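Long-range contact in nitrite transporter NirC (Salmonella enterica subsp. enterica serovar Typhimurium, PDB 4FC4), which catalyses the uptake and export of nitrite across the cytoplasmic membrane as a pentameric channel of the formate/nitrite transporter family: residues Phe80-Met85 with Asn233-Val238. Numbering follows the deposited sequence.
Sequences FTGHTM and NTLSGV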
ATOM      1  N   PHE B  80       0.903  27.926   6.434  1.00 48.90           N
ATOM      2  CA  PHE B  80       0.642  29.143   5.705  1.00 46.07           C
ATOM      3  C   PHE B  80       0.125  28.818   4.297  1.00 46.86           C
ATOM      4  O   PHE B  80      -0.794  29.499   3.819  1.00 46.79           O
ATOM      5  CB  PHE B  80       1.882  30.054   5.663  1.00 47.76           C
ATOM      6  CG  PHE B  80       1.914  30.964   4.461  1.00 47.09           C
ATOM      7  CD1 PHE B  80       2.456  30.512   3.243  1.00 44.47           C
ATOM      8  CD2 PHE B  80       1.358  32.256   4.527  1.00 44.66           C
ATOM      9  CE1 PHE B  80       2.459  31.344   2.124  1.00 47.41           C
ATOM     10  CE2 PHE B  80       1.349  33.081   3.403  1.00 44.12           C
ATOM     11  CZ  PHE B  80       1.904  32.635   2.205  1.00 45.19           C
ATOM     12  N   THR B  81       0.685  27.788   3.642  1.00 43.01           N
ATOM     13  CA  THR B  81       0.350  27.557   2.226  1.00 43.07           C
ATOM     14  C   THR B  81      -1.093  27.127   2.076  1.00 43.01           C
ATOM     15  O   THR B  81      -1.724  27.420   1.082  1.00 47.46           O
ATOM     16  CB  THR B  81       1.313  26.568   1.528  1.00 42.64           C
ATOM     17  OG1 THR B  81       1.392  25.375   2.310  1.00 40.69           O
ATOM     18  CG2 THR B  81       2.731  27.202   1.413  1.00 41.39           C
ATOM     19  N   GLY B  82      -1.634  26.468   3.096  1.00 44.91           N
ATOM     20  CA  GLY B  82      -3.043  26.029   3.089  1.00 43.49           C
ATOM     21  C   GLY B  82      -3.930  27.219   3.443  1.00 47.64           C
ATOM     22  O   GLY B  82      -5.025  27.369   2.892  1.00 49.60           O
ATOM     23  N   HIS B  83      -3.444  28.067   4.351  1.00 43.04           N
ATOM     24  CA  HIS B  83      -4.130  29.299   4.669  1.00 46.26           C
ATOM     25  C   HIS B  83      -4.417  30.136   3.443  1.00 47.19           C
ATOM     26  O   HIS B  83      -5.494  30.790   3.366  1.00 46.47           O
ATOM     27  CB  HIS B  83      -3.392  30.089   5.767  1.00 45.19           C
ATOM     28  CG  HIS B  83      -3.572  29.527   7.161  1.00 44.70           C
ATOM     29  ND1 HIS B  83      -3.333  30.248   8.262  1.00 47.16           N
ATOM     30  CD2 HIS B  83      -3.981  28.252   7.602  1.00 49.98           C
ATOM     31  CE1 HIS B  83      -3.594  29.518   9.376  1.00 49.03           C
ATOM     32  NE2 HIS B  83      -3.995  28.285   8.977  1.00 52.08           N
ATOM     33  N   THR B  84      -3.505  30.120   2.450  1.00 47.33           N
ATOM     34  CA  THR B  84      -3.757  30.943   1.244  1.00 48.19           C
ATOM     35  C   THR B  84      -5.105  30.591   0.577  1.00 48.91           C
ATOM     36  O   THR B  84      -5.866  31.534   0.172  1.00 45.85           O
ATOM     37  CB  THR B  84      -2.643  30.902   0.177  1.00 46.43           C
ATOM     38  OG1 THR B  84      -2.576  29.602  -0.374  1.00 46.14           O
ATOM     39  CG2 THR B  84      -1.304  31.324   0.715  1.00 46.22           C
ATOM     40  N   MET B  85      -5.376  29.263   0.458  1.00 46.20           N
ATOM     41  CA  MET B  85      -6.686  28.744  -0.017  1.00 47.34           C
ATOM     42  C   MET B  85      -7.848  28.972   0.949  1.00 49.02           C
ATOM     43  O   MET B  85      -8.886  29.496   0.531  1.00 55.70           O
ATOM     44  CB  MET B  85      -6.632  27.263  -0.379  1.00 49.15           C
ATOM     45  CG  MET B  85      -7.927  26.657  -0.930  1.00 48.38           C
ATOM     46  SD  MET B  85      -7.628  24.893  -1.336  1.00 46.58           S
ATOM     47  CE  MET B  85      -7.661  24.119   0.276  1.00 40.91           C
ATOM     48  N   ASN B 233       3.497  30.358  -4.244  1.00 48.06           N
ATOM     49  CA  ASN B 233       2.581  29.535  -3.434  1.00 46.57           C
ATOM     50  C   ASN B 233       1.202  30.226  -3.291  1.00 50.22           C
ATOM     51  O   ASN B 233       0.147  29.552  -3.369  1.00 48.56           O
ATOM     52  CB  ASN B 233       3.142  29.258  -2.019  1.00 40.41           C
ATOM     53  CG  ASN B 233       4.308  28.284  -1.997  1.00 43.81           C
ATOM     54  OD1 ASN B 233       5.042  28.221  -0.990  1.00 44.00           O
ATOM     55  ND2 ASN B 233       4.477  27.483  -3.068  1.00 45.09           N
ATOM     56  N   THR B 234       1.242  31.550  -3.054  1.00 46.14           N
ATOM     57  CA  THR B 234       0.071  32.369  -2.794  1.00 49.90           C
ATOM     58  C   THR B 234      -0.823  32.516  -4.029  1.00 52.63           C
ATOM     59  O   THR B 234      -2.016  32.295  -3.929  1.00 54.92           O
ATOM     60  CB  THR B 234       0.485  33.771  -2.286  1.00 49.92           C
ATOM     61  OG1 THR B 234       1.352  33.596  -1.157  1.00 52.68           O
ATOM     62  CG2 THR B 234      -0.724  34.593  -1.877  1.00 47.17           C
ATOM     63  N   LEU B 235      -0.243  32.863  -5.179  1.00 51.77           N
ATOM     64  CA  LEU B 235      -0.941  32.723  -6.476  1.00 52.49           C
ATOM     65  C   LEU B 235      -1.834  31.462  -6.646  1.00 48.97           C
ATOM     66  O   LEU B 235      -3.030  31.571  -6.917  1.00 53.80           O
ATOM     67  CB  LEU B 235       0.036  32.795  -7.672  1.00 48.82           C
ATOM     68  CG  LEU B 235      -0.685  32.651  -9.017  1.00 48.96           C
ATOM     69  CD1 LEU B 235      -1.753  33.730  -9.173  1.00 50.53           C
ATOM     70  CD2 LEU B 235       0.265  32.754 -10.197  1.00 52.34           C
ATOM     71  N   SER B 236      -1.244  30.286  -6.558  1.00 46.42           N
ATOM     72  CA  SER B 236      -1.988  29.028  -6.808  1.00 45.00           C
ATOM     73  C   SER B 236      -3.033  28.709  -5.697  1.00 47.05           C
ATOM     74  O   SER B 236      -4.125  28.224  -5.995  1.00 50.84           O
ATOM     75  CB  SER B 236      -1.031  27.874  -7.058  1.00 42.05           C
ATOM     76  OG  SER B 236      -0.053  27.756  -6.025  1.00 46.54           O
ATOM     77  N   GLY B 237      -2.728  29.043  -4.441  1.00 46.78           N
ATOM     78  CA  GLY B 237      -3.645  28.835  -3.336  1.00 44.37           C
ATOM     79  C   GLY B 237      -4.852  29.729  -3.474  1.00 46.71           C
ATOM     80  O   GLY B 237      -5.978  29.256  -3.429  1.00 47.85           O
ATOM     81  N   VAL B 238      -4.610  31.027  -3.664  1.00 48.16           N
ATOM     82  CA  VAL B 238      -5.659  32.045  -3.768  1.00 48.76           C
ATOM     83  C   VAL B 238      -6.475  31.877  -5.062  1.00 50.45           C
ATOM     84  O   VAL B 238      -7.705  31.866  -5.018  1.00 51.00           O
ATOM     85  CB  VAL B 238      -5.055  33.484  -3.663  1.00 51.11           C
ATOM     86  CG1 VAL B 238      -6.091  34.586  -3.924  1.00 51.79           C
ATOM     87  CG2 VAL B 238      -4.393  33.667  -2.300  1.00 50.35           C
TER
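Close helix-helix packing in membranes often relies on a small residue facing a side-chain knob, and the aquaporin-like fold of this FNT channel supplies an example. Helix 80-93 follows helix 67-75 across the break of an interrupted membrane helix, a hallmark of the fold, and its first turns lie against the last helix, 219-248, the segment axes 7.7 Å apart and crossing at -40°. Along Asn233-Val238, Asn233 comes first: its OD1 lies 3.5 Å from Thr81 CG2, while its side-chain ND2 hydrogen-bonds Gly157 O and its OD1 Ser198 N. Thr81 OG1 hydrogen-bonds His197 NE2, and Asn161 ND2 joins the helices by hydrogen bonds to Asn233 O and Thr81 O. Thr234 follows, its OG1 hydrogen-bonded back to Thr230 O and 3.5 Å from Phe80 CZ at the ring edge. At Gly237 the principle becomes plain. Thr84 enters as a knob among Asn233, Thr234, Gly237 and Val238, with OG1 3.2 Å from Gly237 CA; a CB here would collide with that oxygen. The hydroxyl donates to Thr81 O (2.8 Å from Thr84 OG1). Met85 CA makes a CA-H...O contact of 3.5 Å with Gly237 O. Val238 lines the same hole, its CG2 4.1 Å from Thr84 CB and 3.6 Å from Thr84 O.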